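Local coordinates for HTH-type transcriptional regulator yiaJ (PDB 1YSQ), which represses transcription of the yiaKLMNOPQRS operon and is represented here by its C-terminal, IclR-type effector-binding domain, at residues A20-T25 against E46-M51; G26-F31 against S149-T154; S33-H38 against G59-L64; A119-E124 against S131-P136; Y73-H78 against A112-S117. All blocks are in the same frame, centred on the assembly; numbering follows the deposited sequence.

Interaction 1 of 5, residues A20-T25 against E46-M51. With PO4 (phosphate ion), chain C.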
# COMPACT_ATOMS: atom_id res chain seq x y z
N ALA A 20 3.33 11.92 -11.42
CA ALA A 20 4.50 11.48 -12.17
C ALA A 20 4.57 9.96 -12.27
O ALA A 20 4.83 9.41 -13.34
CB ALA A 20 5.79 12.04 -11.54
N LEU A 21 4.35 9.28 -11.15
CA LEU A 21 4.44 7.81 -11.15
C LEU A 21 3.29 7.19 -11.96
O LEU A 21 3.49 6.19 -12.66
CB LEU A 21 4.45 7.28 -9.72
CG LEU A 21 4.47 5.76 -9.49
CD1 LEU A 21 5.82 5.17 -9.94
CD2 LEU A 21 4.21 5.48 -8.01
N ASN A 22 2.11 7.80 -11.85
CA ASN A 22 0.94 7.41 -12.64
C ASN A 22 1.26 7.49 -14.14
O ASN A 22 0.98 6.55 -14.89
CB ASN A 22 -0.23 8.32 -12.23
CG ASN A 22 -1.51 8.09 -13.05
OD1 ASN A 22 -2.05 9.05 -13.59
ND2 ASN A 22 -2.01 6.86 -13.09
N ILE A 23 1.84 8.60 -14.58
CA ILE A 23 2.24 8.75 -15.99
C ILE A 23 3.32 7.76 -16.39
O ILE A 23 3.24 7.15 -17.46
CB ILE A 23 2.67 10.23 -16.29
CG1 ILE A 23 1.53 11.22 -16.01
CG2 ILE A 23 3.23 10.37 -17.74
CD1 ILE A 23 0.22 10.94 -16.74
N ALA A 24 4.33 7.59 -15.54
CA ALA A 24 5.47 6.72 -15.86
C ALA A 24 5.07 5.25 -16.01
O ALA A 24 5.50 4.59 -16.96
CB ALA A 24 6.56 6.87 -14.81
N THR A 25 4.23 4.75 -15.10
CA THR A 25 3.81 3.35 -15.14
C THR A 25 2.53 3.08 -15.94
O THR A 25 2.30 1.94 -16.35
CB THR A 25 3.60 2.80 -13.71
OG1 THR A 25 2.48 3.49 -13.10
CG2 THR A 25 4.83 3.08 -12.83
N GLU A 46 -6.57 6.96 -11.28
CA GLU A 46 -6.93 5.88 -12.17
C GLU A 46 -5.81 5.63 -13.18
O GLU A 46 -5.00 6.52 -13.42
CB GLU A 46 -8.25 6.22 -12.89
CG GLU A 46 -9.48 6.25 -11.97
CD GLU A 46 -9.73 4.92 -11.24
OE1 GLU A 46 -9.45 3.85 -11.81
OE2 GLU A 46 -10.22 4.95 -10.09
N PRO A 47 -5.74 4.43 -13.77
CA PRO A 47 -4.70 4.14 -14.77
C PRO A 47 -4.85 5.03 -16.02
O PRO A 47 -5.96 5.53 -16.29
CB PRO A 47 -4.94 2.67 -15.11
CG PRO A 47 -6.42 2.44 -14.82
CD PRO A 47 -6.65 3.28 -13.57
N THR A 48 -3.75 5.23 -16.74
CA THR A 48 -3.82 5.92 -18.04
C THR A 48 -3.91 4.85 -19.11
O THR A 48 -5.00 4.54 -19.59
CB THR A 48 -2.61 6.85 -18.28
OG1 THR A 48 -1.39 6.13 -18.08
CG2 THR A 48 -2.55 7.95 -17.23
N THR A 49 -2.77 4.25 -19.46
CA THR A 49 -2.76 3.20 -20.48
C THR A 49 -3.05 1.84 -19.86
O THR A 49 -3.44 0.91 -20.58
CB THR A 49 -1.42 3.18 -21.22
OG1 THR A 49 -0.36 3.10 -20.26
CG2 THR A 49 -1.17 4.51 -21.94
N GLY A 50 -2.89 1.72 -18.55
CA GLY A 50 -3.22 0.48 -17.85
C GLY A 50 -4.70 0.19 -17.99
O GLY A 50 -5.53 1.10 -18.02
N MET A 51 -5.05 -1.09 -18.06
CA MET A 51 -6.43 -1.50 -18.23
C MET A 51 -7.16 -2.00 -16.97
O MET A 51 -8.39 -2.05 -16.96
CB MET A 51 -6.53 -2.53 -19.35
CG MET A 51 -5.86 -2.01 -20.63
SD MET A 51 -7.01 -1.08 -21.61
CE MET A 51 -7.45 -2.42 -22.46
P PO4 C . -2.81 -3.38 -16.48
O1 PO4 C . -3.65 -3.58 -17.72
O2 PO4 C . -2.75 -4.65 -15.70
O3 PO4 C . -1.47 -2.90 -16.94
O4 PO4 C . -3.41 -2.29 -15.61
O HOH W 1 0.95 6.91 -19.00
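Asn22 ND2 is held by two hydrogen bonds, one to Glu46 O and one to Glu27 O, so that the amide of this helix residue ties together two loops. Its CG lies anti to the backbone N (chi1 176°), which swings the amide out from the helix to the carbonyl. ND2 reaches Glu46 O at 3.0 Å with an N-H...O angle of 146°, coming from above the carbonyl plane. Asparagine suits the place because its short amide offers two N-H groups to two backbone oxygens; an alanine here would remove both donors and would probably loosen the helix end from both loops. Asn22 OD1 lies 3.8 Å from Thr48 CG2, and the same methyl approaches Ile23 CD1 at 4.1 Å, an apolar brush at the exposed margin. The hydroxyl branch of Thr48 faces a water that lies 2.6 Å from its OG1 and donates to Ile23 O at 2.8 Å, taking up a carbonyl of the last helical turn. Thr25 OG1 donates back to Leu21 O at 2.9 Å and accepts from Glu27 N. Farther along, Met51 N binds O1 of phosphate C, probably from the crystallisation liquor, at 2.9 Å. Backbone bonds from Thr48 and Gly50 to Gly26 fasten the 46-51 loop to the end of helix 8-25, whose Leu21 packs on helix 162-182 and on Ile29 of strand 28-35.

Interaction 2 of 5, residues G26-F31 against S149-T154. With PO4 (phosphate ion), chain C; PO4 (phosphate ion), chain B.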
# COMPACT_ATOMS: atom_id res chain seq x y z
N GLY A 26 1.68 4.09 -16.09
CA GLY A 26 0.37 3.89 -16.70
C GLY A 26 -0.68 3.27 -15.78
O GLY A 26 -1.83 3.07 -16.18
N GLU A 27 -0.30 2.97 -14.54
CA GLU A 27 -1.13 2.18 -13.63
C GLU A 27 -1.81 3.01 -12.54
O GLU A 27 -1.42 4.14 -12.29
CB GLU A 27 -0.27 1.11 -12.92
CG GLU A 27 0.48 0.14 -13.84
CD GLU A 27 -0.44 -0.77 -14.65
OE1 GLU A 27 -1.68 -0.67 -14.50
OE2 GLU A 27 0.07 -1.58 -15.45
N THR A 28 -2.79 2.39 -11.88
CA THR A 28 -3.45 2.93 -10.68
C THR A 28 -2.44 3.27 -9.59
O THR A 28 -1.63 2.39 -9.21
CB THR A 28 -4.39 1.88 -10.10
OG1 THR A 28 -5.43 1.55 -11.05
CG2 THR A 28 -5.15 2.44 -8.84
N ILE A 29 -2.50 4.50 -9.08
CA ILE A 29 -1.66 4.90 -7.95
C ILE A 29 -2.55 5.17 -6.76
O ILE A 29 -3.50 5.95 -6.87
CB ILE A 29 -0.78 6.15 -8.30
CG1 ILE A 29 0.02 5.96 -9.60
CG2 ILE A 29 0.14 6.55 -7.11
CD1 ILE A 29 0.90 4.70 -9.70
N ASN A 30 -2.25 4.52 -5.63
CA ASN A 30 -3.00 4.68 -4.38
C ASN A 30 -2.10 5.32 -3.34
O ASN A 30 -0.90 5.01 -3.27
CB ASN A 30 -3.42 3.32 -3.81
CG ASN A 30 -4.07 2.43 -4.86
OD1 ASN A 30 -3.48 1.44 -5.32
ND2 ASN A 30 -5.27 2.78 -5.25
N PHE A 31 -2.69 6.17 -2.51
CA PHE A 31 -1.95 6.82 -1.43
C PHE A 31 -2.83 6.82 -0.19
O PHE A 31 -3.93 7.37 -0.21
CB PHE A 31 -1.58 8.24 -1.84
CG PHE A 31 -0.70 8.96 -0.87
CD1 PHE A 31 0.58 8.49 -0.56
CD2 PHE A 31 -1.12 10.15 -0.28
CE1 PHE A 31 1.41 9.17 0.36
CE2 PHE A 31 -0.28 10.83 0.63
CZ PHE A 31 0.97 10.34 0.95
N SER A 149 0.88 2.74 -3.16
CA SER A 149 0.83 1.46 -3.87
C SER A 149 0.48 1.59 -5.34
O SER A 149 -0.09 2.61 -5.76
CB SER A 149 -0.11 0.48 -3.13
OG SER A 149 -1.47 0.78 -3.37
N ILE A 150 0.87 0.59 -6.12
CA ILE A 150 0.48 0.49 -7.53
C ILE A 150 -0.42 -0.74 -7.66
O ILE A 150 -0.03 -1.82 -7.21
CB ILE A 150 1.73 0.31 -8.45
CG1 ILE A 150 2.64 1.55 -8.39
CG2 ILE A 150 1.27 -0.00 -9.89
CD1 ILE A 150 4.00 1.39 -9.16
N SER A 151 -1.60 -0.59 -8.28
CA SER A 151 -2.45 -1.75 -8.55
C SER A 151 -2.40 -2.04 -10.03
O SER A 151 -2.37 -1.12 -10.85
CB SER A 151 -3.93 -1.51 -8.15
OG SER A 151 -4.08 -0.89 -6.88
N LEU A 152 -2.41 -3.33 -10.38
CA LEU A 152 -2.38 -3.76 -11.77
C LEU A 152 -2.83 -5.21 -11.84
O LEU A 152 -2.93 -5.88 -10.81
CB LEU A 152 -0.98 -3.58 -12.37
CG LEU A 152 0.16 -4.50 -11.93
CD1 LEU A 152 1.34 -4.34 -12.89
CD2 LEU A 152 0.62 -4.24 -10.50
N SER A 153 -3.11 -5.70 -13.05
CA SER A 153 -3.47 -7.11 -13.22
C SER A 153 -2.27 -8.01 -12.90
O SER A 153 -1.11 -7.67 -13.20
CB SER A 153 -3.96 -7.39 -14.65
OG SER A 153 -2.92 -7.18 -15.59
N THR A 154 -2.57 -9.15 -12.28
CA THR A 154 -1.54 -10.13 -11.96
C THR A 154 -0.80 -10.54 -13.23
O THR A 154 0.42 -10.71 -13.23
CB THR A 154 -2.21 -11.35 -11.35
OG1 THR A 154 -2.99 -10.94 -10.23
CG2 THR A 154 -1.15 -12.30 -10.77
P PO4 C . -2.81 -3.38 -16.48
O1 PO4 C . -3.65 -3.58 -17.72
O2 PO4 C . -2.75 -4.65 -15.70
O3 PO4 C . -1.47 -2.90 -16.94
O4 PO4 C . -3.41 -2.29 -15.61
P PO4 B . -3.54 -1.85 -1.22
O1 PO4 B . -3.55 -3.38 -1.41
O2 PO4 B . -2.44 -1.40 -0.30
O3 PO4 B . -3.44 -1.12 -2.54
O4 PO4 B . -4.87 -1.50 -0.58
O HOH W 2 -4.23 -0.16 -12.91
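Residues 28-31 and 149-153 run antiparallel, at 145°, with axes 4.8 Å apart. Asn30 and Ser149 form a hydrogen-bonded pair: Asn30 N meets Ser149 O at 2.9 Å, almost straight at 175°, and Ser149 N returns the bond to Asn30 O. Ile29 and Ile150 are the next, non-hydrogen-bonded pair; side by side on one face, Ile29 CD1 touches Ile150 CG1 at 3.8 Å, and Ile29 also packs on Leu18 and Leu21 of helix 8-25. The other face is polar. Ser151 OG donates to Asn30 OD1 at 2.9 Å, in the amide plane and on a lone pair, while Ser149 OG lies 2.9 Å from the same OD1 and near phosphate B. Glu27, bent at chi2, packs its CB on Ile150 CG2 at 3.6 Å and faces phosphate C, at the strand ends, with both carboxylate oxygens; OE2 lies 2.5 Å from phosphate O3, so one acid group probably carries and donates a proton. Ser153 N and OG also bind that phosphate, and its OG caps the following helix. Both ions probably come from the crystallisation liquor. The antiparallel sheet, with first and last strands adjacent, is consistent with the GAF-like effector-binding domain of IclR regulators.

Interaction 3 of 5, residues S33-H38 against G59-L64. With PO4 (phosphate ion), chain D.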
# COMPACT_ATOMS: atom_id res chain seq x y z
N SER A 33 -3.22 6.89 4.35
CA SER A 33 -2.71 7.16 5.69
C SER A 33 -3.16 6.00 6.57
O SER A 33 -4.03 5.21 6.19
CB SER A 33 -3.27 8.49 6.23
OG SER A 33 -4.70 8.42 6.32
N ARG A 34 -2.52 5.86 7.72
CA ARG A 34 -2.98 4.90 8.71
C ARG A 34 -3.95 5.54 9.69
O ARG A 34 -3.70 6.62 10.20
CB ARG A 34 -1.80 4.29 9.48
CG ARG A 34 -2.20 3.00 10.19
CD ARG A 34 -1.31 2.62 11.35
NE ARG A 34 -1.83 1.41 11.98
CZ ARG A 34 -1.09 0.48 12.57
NH1 ARG A 34 0.24 0.60 12.63
NH2 ARG A 34 -1.68 -0.58 13.10
N GLU A 35 -5.07 4.87 9.94
CA GLU A 35 -5.94 5.26 11.04
C GLU A 35 -6.17 4.05 11.92
O GLU A 35 -7.19 3.36 11.80
CB GLU A 35 -7.27 5.82 10.50
CG GLU A 35 -8.25 6.28 11.55
CD GLU A 35 -9.43 6.99 10.92
OE1 GLU A 35 -10.36 6.31 10.41
OE2 GLU A 35 -9.42 8.23 10.93
N ASP A 36 -5.19 3.76 12.78
CA ASP A 36 -5.27 2.59 13.68
C ASP A 36 -5.43 1.24 12.93
O ASP A 36 -4.48 0.76 12.33
CB ASP A 36 -6.38 2.82 14.71
CG ASP A 36 -6.38 1.81 15.84
OD1 ASP A 36 -5.48 0.93 15.91
OD2 ASP A 36 -7.28 1.82 16.71
N ASP A 37 -6.63 0.65 12.97
CA ASP A 37 -6.87 -0.70 12.43
C ASP A 37 -7.34 -0.76 10.97
O ASP A 37 -7.82 -1.79 10.51
CB ASP A 37 -7.84 -1.47 13.35
CG ASP A 37 -9.27 -0.96 13.27
OD1 ASP A 37 -9.47 0.22 12.93
OD2 ASP A 37 -10.25 -1.69 13.53
N HIS A 38 -7.18 0.35 10.24
CA HIS A 38 -7.45 0.40 8.80
C HIS A 38 -6.51 1.40 8.12
O HIS A 38 -5.97 2.31 8.77
CB HIS A 38 -8.93 0.74 8.52
CG HIS A 38 -9.44 1.91 9.30
ND1 HIS A 38 -9.69 1.84 10.66
CD2 HIS A 38 -9.69 3.19 8.94
CE1 HIS A 38 -10.08 3.02 11.10
NE2 HIS A 38 -10.11 3.85 10.07
N GLY A 59 -11.48 7.96 0.37
CA GLY A 59 -12.29 7.86 1.57
C GLY A 59 -12.53 6.43 1.99
O GLY A 59 -13.01 6.17 3.10
N GLN A 60 -12.16 5.47 1.14
CA GLN A 60 -12.33 4.06 1.49
C GLN A 60 -11.48 3.68 2.72
O GLN A 60 -10.34 4.14 2.84
CB GLN A 60 -11.94 3.17 0.32
CG GLN A 60 -12.19 1.68 0.55
CD GLN A 60 -11.89 0.86 -0.69
OE1 GLN A 60 -11.05 1.25 -1.49
NE2 GLN A 60 -12.57 -0.27 -0.85
N HIS A 61 -12.04 2.84 3.59
CA HIS A 61 -11.30 2.25 4.70
C HIS A 61 -10.94 0.82 4.34
O HIS A 61 -11.81 -0.00 4.05
CB HIS A 61 -12.10 2.26 6.00
CG HIS A 61 -12.33 3.63 6.56
ND1 HIS A 61 -12.81 3.83 7.84
CD2 HIS A 61 -12.14 4.87 6.03
CE1 HIS A 61 -12.90 5.13 8.08
NE2 HIS A 61 -12.49 5.78 7.00
N MET A 62 -9.64 0.54 4.34
CA MET A 62 -9.11 -0.69 3.85
C MET A 62 -8.60 -1.51 5.12
O MET A 62 -7.81 -0.97 5.91
CB MET A 62 -8.07 -0.29 2.72
CG MET A 62 -8.22 1.35 1.90
SD MET A 62 -7.13 1.07 0.61
CE MET A 62 -5.94 2.15 1.06
N PRO A 63 -9.10 -2.75 5.39
CA PRO A 63 -8.61 -3.50 6.58
C PRO A 63 -7.11 -3.81 6.47
O PRO A 63 -6.60 -4.07 5.37
CB PRO A 63 -9.40 -4.81 6.55
CG PRO A 63 -10.58 -4.55 5.66
CD PRO A 63 -10.09 -3.54 4.63
N LEU A 64 -6.40 -3.78 7.59
CA LEU A 64 -4.95 -3.96 7.57
C LEU A 64 -4.50 -5.30 6.98
O LEU A 64 -3.50 -5.35 6.26
CB LEU A 64 -4.35 -3.79 8.97
CG LEU A 64 -4.50 -2.40 9.64
CD1 LEU A 64 -3.78 -2.39 10.98
CD2 LEU A 64 -4.04 -1.24 8.77
P PO4 D . 3.12 2.64 11.71
O1 PO4 D . 2.26 3.06 10.53
O2 PO4 D . 3.80 1.32 11.40
O3 PO4 D . 4.14 3.72 12.00
O4 PO4 D . 2.18 2.44 12.88
O HOH W 3 -8.99 -4.14 9.86
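His38 lays its imidazole against that of His61 in an offset stack, centroids 4.4 Å apart and planes at 17°. The two rings lie side by side and point the same way, and CD2 of His38 comes over one face of the His61 ring, toward its rim, with CD2 3.4 Å from His61 ND1. CG of His38 takes the crowded position between the backbone N and the carbonyl carbon (chi1 48°), and two carboxylates then fix the turn of the ring. NE2 donates to Glu35 OE1 at a very short 2.5 Å, using the anti lone pair of that oxygen, and ND1 donates to Asp37 OD1 at 2.8 Å; both acceptors lie in the ring plane. Glu35 and His38 are the first and last residues of a type II' turn that joins strands 28-35 and 38-45; Asp37, inside it, is held in turn by His89. Arg34, extended from CG to NE, reaches along the turn to give NE to Asp36 O at 2.8 Å, on a lone pair and in the guanidinium plane, while Tyr81 takes its charge in a cation-pi contact. On the opposing segment Leu64 fills the inner side: CD1 touches Arg34 NH2 and Asp36 O, each at 3.5 Å, and CD2 meets the His38 backbone, a fit for a branched apolar residue that also packs on Tyr81 and Tyr85. With N-H groups on both nitrogens bonded to acids, His38 is probably a cationic imidazolium, which would tend to favour an uncharged His61 beside it.

Interaction 4 of 5, residues A119-E124 against S131-P136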
# COMPACT_ATOMS: atom_id res chain seq x y z
N ALA A 119 8.98 -3.37 1.60
CA ALA A 119 7.98 -3.48 0.53
C ALA A 119 7.00 -4.60 0.79
O ALA A 119 7.35 -5.61 1.42
CB ALA A 119 8.65 -3.69 -0.84
N ALA A 120 5.78 -4.44 0.29
CA ALA A 120 4.75 -5.45 0.42
C ALA A 120 4.05 -5.69 -0.91
O ALA A 120 4.07 -4.83 -1.79
CB ALA A 120 3.72 -5.02 1.46
N MET A 121 3.41 -6.84 -1.03
CA MET A 121 2.55 -7.08 -2.18
C MET A 121 1.19 -7.52 -1.72
O MET A 121 1.03 -8.07 -0.62
CB MET A 121 3.18 -8.15 -3.09
CG MET A 121 4.19 -7.59 -4.10
SD MET A 121 4.67 -8.88 -5.33
CE MET A 121 3.98 -8.41 -6.40
N ASP A 122 0.19 -7.24 -2.55
CA ASP A 122 -1.06 -7.94 -2.47
C ASP A 122 -0.98 -8.98 -3.59
O ASP A 122 -1.04 -8.63 -4.76
CB ASP A 122 -2.24 -6.99 -2.66
CG ASP A 122 -3.55 -7.72 -2.93
OD1 ASP A 122 -3.60 -8.97 -2.76
OD2 ASP A 122 -4.57 -7.12 -3.35
N ARG A 123 -0.81 -10.24 -3.20
CA ARG A 123 -0.67 -11.34 -4.16
C ARG A 123 -2.02 -12.01 -4.32
O ARG A 123 -2.25 -13.12 -3.80
CB ARG A 123 0.40 -12.34 -3.67
CG ARG A 123 1.81 -11.77 -3.63
CD ARG A 123 2.89 -12.72 -3.05
NE ARG A 123 4.15 -11.99 -2.87
CZ ARG A 123 4.49 -11.32 -1.76
NH1 ARG A 123 3.69 -11.31 -0.71
NH2 ARG A 123 5.64 -10.67 -1.71
N GLU A 124 -2.91 -11.32 -5.03
CA GLU A 124 -4.30 -11.79 -5.23
C GLU A 124 -5.00 -12.20 -3.92
O GLU A 124 -5.69 -13.24 -3.85
CB GLU A 124 -4.31 -12.96 -6.23
CG GLU A 124 -3.64 -12.64 -7.57
CD GLU A 124 -3.65 -13.85 -8.48
OE1 GLU A 124 -2.67 -14.62 -8.46
OE2 GLU A 124 -4.66 -14.05 -9.19
N SER A 131 -3.30 -7.64 -8.40
CA SER A 131 -2.11 -7.60 -7.55
C SER A 131 -1.75 -6.16 -7.21
O SER A 131 -2.15 -5.24 -7.93
CB SER A 131 -0.94 -8.25 -8.28
OG SER A 131 -1.22 -9.61 -8.52
N CYS A 132 -1.01 -5.94 -6.12
CA CYS A 132 -0.50 -4.60 -5.81
C CYS A 132 0.92 -4.68 -5.29
O CYS A 132 1.34 -5.72 -4.76
CB CYS A 132 -1.39 -3.90 -4.77
SG CYS A 132 -3.14 -3.99 -5.22
N ILE A 133 1.66 -3.57 -5.43
CA ILE A 133 2.99 -3.43 -4.80
C ILE A 133 2.93 -2.16 -3.98
O ILE A 133 2.45 -1.14 -4.47
CB ILE A 133 4.11 -3.28 -5.86
CG1 ILE A 133 4.02 -4.36 -6.94
CG2 ILE A 133 5.52 -3.34 -5.20
CD1 ILE A 133 4.74 -3.98 -8.24
N ALA A 134 3.41 -2.20 -2.74
CA ALA A 134 3.28 -1.05 -1.84
C ALA A 134 4.60 -0.78 -1.11
O ALA A 134 5.42 -1.69 -0.91
CB ALA A 134 2.15 -1.31 -0.82
N VAL A 135 4.81 0.49 -0.76
CA VAL A 135 5.97 0.93 0.00
C VAL A 135 5.57 1.93 1.11
O VAL A 135 4.56 2.63 0.98
CB VAL A 135 7.06 1.61 -0.91
CG1 VAL A 135 7.71 0.60 -1.85
CG2 VAL A 135 6.47 2.81 -1.67
N PRO A 136 6.35 2.00 2.18
CA PRO A 136 6.15 3.01 3.23
C PRO A 136 6.61 4.41 2.83
O PRO A 136 7.50 4.53 1.99
CB PRO A 136 7.03 2.49 4.38
CG PRO A 136 8.17 1.74 3.66
CD PRO A 136 7.48 1.09 2.49
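Four backbone hydrogen bonds join the arms of a beta hairpin, residues 120-123 and 131-136, which run at 169°. Ala120 N donates to Ala134 O at 3.0 Å, and Ala134 N to Ala120 O at 2.9 Å; Asp122 and Cys132 likewise exchange bonds, that from Cys132 N landing on a lone pair of Asp122 O. Between these hydrogen-bonded pairs stands the non-hydrogen-bonded Met121 and Ile133. Their side chains lie alongside, CE of Met121, bent at chi3, reaching CG1 of Ile133 at 4.1 Å. On the other face Asp122 CB touches Cys132 CB at 3.8 Å. In the next shell the Asp122 carboxylate accepts from Glu125 N and Asn126 ND2, both in the connection between the strands, while Ser131 OG is bonded to Thr154 OG1 and Met121 O to Lys71 NZ. The residue types follow what covers each face. The small Ala120 and Ala134 allow helix 68-75 to sit close, through Ile72, whereas Met121 and Ile133 pack on Leu157 of helix 154-160 and on Glu162 of helix 162-182. Strand 120-123 is the outermost on this side of the sheet within the chain; strand 130-137 pairs onward with strand 146-153, bonding Ile133 to Ile150.

Interaction 5 of 5, residues Y73-H78 against A112-S117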
# COMPACT_ATOMS: atom_id res chain seq x y z
N TYR A 73 1.90 -1.00 7.35
CA TYR A 73 1.67 -0.37 8.65
C TYR A 73 1.90 -1.35 9.79
O TYR A 73 2.58 -1.02 10.75
CB TYR A 73 0.26 0.22 8.73
CG TYR A 73 0.02 1.35 7.74
CD1 TYR A 73 0.97 2.36 7.56
CD2 TYR A 73 -1.17 1.42 7.01
CE1 TYR A 73 0.75 3.42 6.65
CE2 TYR A 73 -1.40 2.47 6.09
CZ TYR A 73 -0.44 3.47 5.93
OH TYR A 73 -0.67 4.50 5.05
N MET A 74 1.34 -2.56 9.68
CA MET A 74 1.58 -3.56 10.74
C MET A 74 3.05 -4.00 10.83
O MET A 74 3.58 -4.20 11.93
CB MET A 74 0.67 -4.78 10.59
CG MET A 74 -0.81 -4.49 10.97
SD MET A 74 -1.90 -5.95 11.24
CE MET A 74 -1.74 -6.68 9.77
N ALA A 75 3.71 -4.14 9.68
CA ALA A 75 5.10 -4.60 9.64
C ALA A 75 6.04 -3.65 10.36
O ALA A 75 7.04 -4.08 10.94
CB ALA A 75 5.57 -4.81 8.19
N PHE A 76 5.73 -2.36 10.32
CA PHE A 76 6.54 -1.36 11.03
C PHE A 76 6.01 -0.96 12.42
O PHE A 76 6.61 -0.12 13.11
CB PHE A 76 6.75 -0.15 10.13
CG PHE A 76 7.77 -0.39 9.06
CD1 PHE A 76 9.08 0.05 9.21
CD2 PHE A 76 7.41 -1.10 7.89
CE1 PHE A 76 10.04 -0.19 8.21
CE2 PHE A 76 8.35 -1.35 6.90
CZ PHE A 76 9.68 -0.90 7.06
N GLY A 77 4.90 -1.59 12.82
CA GLY A 77 4.35 -1.44 14.15
C GLY A 77 4.91 -2.46 15.15
O GLY A 77 5.88 -3.18 14.86
N HIS A 78 4.31 -2.50 16.34
CA HIS A 78 4.70 -3.45 17.38
C HIS A 78 4.05 -4.82 17.15
O HIS A 78 2.90 -4.88 16.72
CB HIS A 78 4.29 -2.89 18.75
CG HIS A 78 5.03 -3.51 19.88
ND1 HIS A 78 4.65 -4.71 20.46
CD2 HIS A 78 6.16 -3.12 20.53
CE1 HIS A 78 5.50 -5.02 21.42
NE2 HIS A 78 6.42 -4.07 21.50
N ALA A 112 7.50 -10.06 8.77
CA ALA A 112 8.96 -10.05 8.87
C ALA A 112 9.62 -9.73 7.53
O ALA A 112 10.53 -8.92 7.48
CB ALA A 112 9.46 -11.37 9.43
N HIS A 113 9.15 -10.35 6.43
CA HIS A 113 9.67 -10.04 5.11
C HIS A 113 9.45 -8.58 4.72
O HIS A 113 10.34 -7.97 4.12
CB HIS A 113 9.07 -10.95 4.01
CG HIS A 113 9.41 -12.41 4.17
ND1 HIS A 113 10.69 -12.85 4.46
CD2 HIS A 113 8.64 -13.52 4.06
CE1 HIS A 113 10.68 -14.17 4.52
NE2 HIS A 113 9.46 -14.60 4.29
N ILE A 114 8.25 -8.05 4.99
CA ILE A 114 7.97 -6.63 4.69
C ILE A 114 8.86 -5.67 5.49
O ILE A 114 9.37 -4.68 4.95
CB ILE A 114 6.45 -6.31 4.95
CG1 ILE A 114 5.58 -7.09 3.96
CG2 ILE A 114 6.20 -4.81 4.81
CD1 ILE A 114 4.10 -7.24 4.42
N ARG A 115 9.01 -5.94 6.79
CA ARG A 115 9.83 -5.10 7.67
C ARG A 115 11.30 -5.08 7.22
O ARG A 115 11.96 -4.03 7.19
CB ARG A 115 9.70 -5.55 9.13
CG ARG A 115 10.54 -4.73 10.14
CD ARG A 115 10.21 -3.22 10.18
NE ARG A 115 11.13 -2.50 11.08
CZ ARG A 115 12.31 -2.00 10.72
NH1 ARG A 115 12.72 -2.13 9.46
NH2 ARG A 115 13.07 -1.35 11.60
N GLU A 116 11.79 -6.24 6.81
CA GLU A 116 13.17 -6.36 6.33
C GLU A 116 13.39 -5.63 5.00
O GLU A 116 14.34 -4.86 4.85
CB GLU A 116 13.54 -7.84 6.19
CG GLU A 116 13.77 -8.52 7.53
CD GLU A 116 13.45 -9.99 7.50
OE1 GLU A 116 13.37 -10.57 6.39
OE2 GLU A 116 13.27 -10.57 8.58
N SER A 117 12.51 -5.88 4.03
CA SER A 117 12.69 -5.37 2.67
C SER A 117 12.14 -3.97 2.45
O SER A 117 12.56 -3.28 1.51
CB SER A 117 12.03 -6.31 1.65
OG SER A 117 10.62 -6.20 1.75
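A close helix-to-helix packing, without a hydrogen bond across it, joins the end of helix 68-75 to helix 104-117; helix 68-75 lies over the sheet face of Ala120 and Ala134, with helix 104-117 beside it. Ala75 is the closest point of the approach: its CB meets Ile114 CG2 at 3.4 Å, tighter than an ordinary carbon contact, and the CA atoms of Ala75 and Arg115 are only 5.1 Å apart. A bare methyl suits a place this narrow, and Ile114, with CG2 anti to the backbone N, puts that branch against it. In the GAF-like fold of the IclR effector-binding domain the helices pack against an antiparallel sheet; here Ile114 also touches Ile72 of helix 68-75, and its CD1 packs on Ala120 CB of strand 120-123, which follows helix 104-117. Arg115 starts from CG anti to the backbone N (chi1 179°) and bends at chi2 so that CD lies over the Phe76 face, 3.7 Å from the ring centroid, a CH-pi contact 15° off the normal. The guanidinium then runs nearly parallel to the ring, at 17°, with NH1 3.5 Å from Phe76 CE1. Ala75 O sits 3.4 Å from Arg115 CD. An alanine in place of Phe76 would take away the face under the arginine and would probably leave that side chain less ordered. The Phe76 ring also meets Phe138 edge-to-face and touches Val144.

Interactions 2, 3 and 4 all reach the single antiparallel sheet, ordered 61-63, 38-45, 28-35, 146-153, 130-137, 120-123. Interaction 2 lies between its central strands; interaction 4, with its centre 9 Å away, ends the sheet on one side, and interaction 3, 18 Å from interaction 2 centre to centre, on the other. Interaction 1, centred 8 Å from interaction 2, shares phosphate C with it, and the segments of the two alternate along the chain. Interaction 5, about 27 Å from interaction 1 centre to centre, across the middle of the chain, touches interactions 3 and 4. The strand pair of interaction 2 joins parts of the chain over 100 residues apart, with 3, 5 and 4 between them.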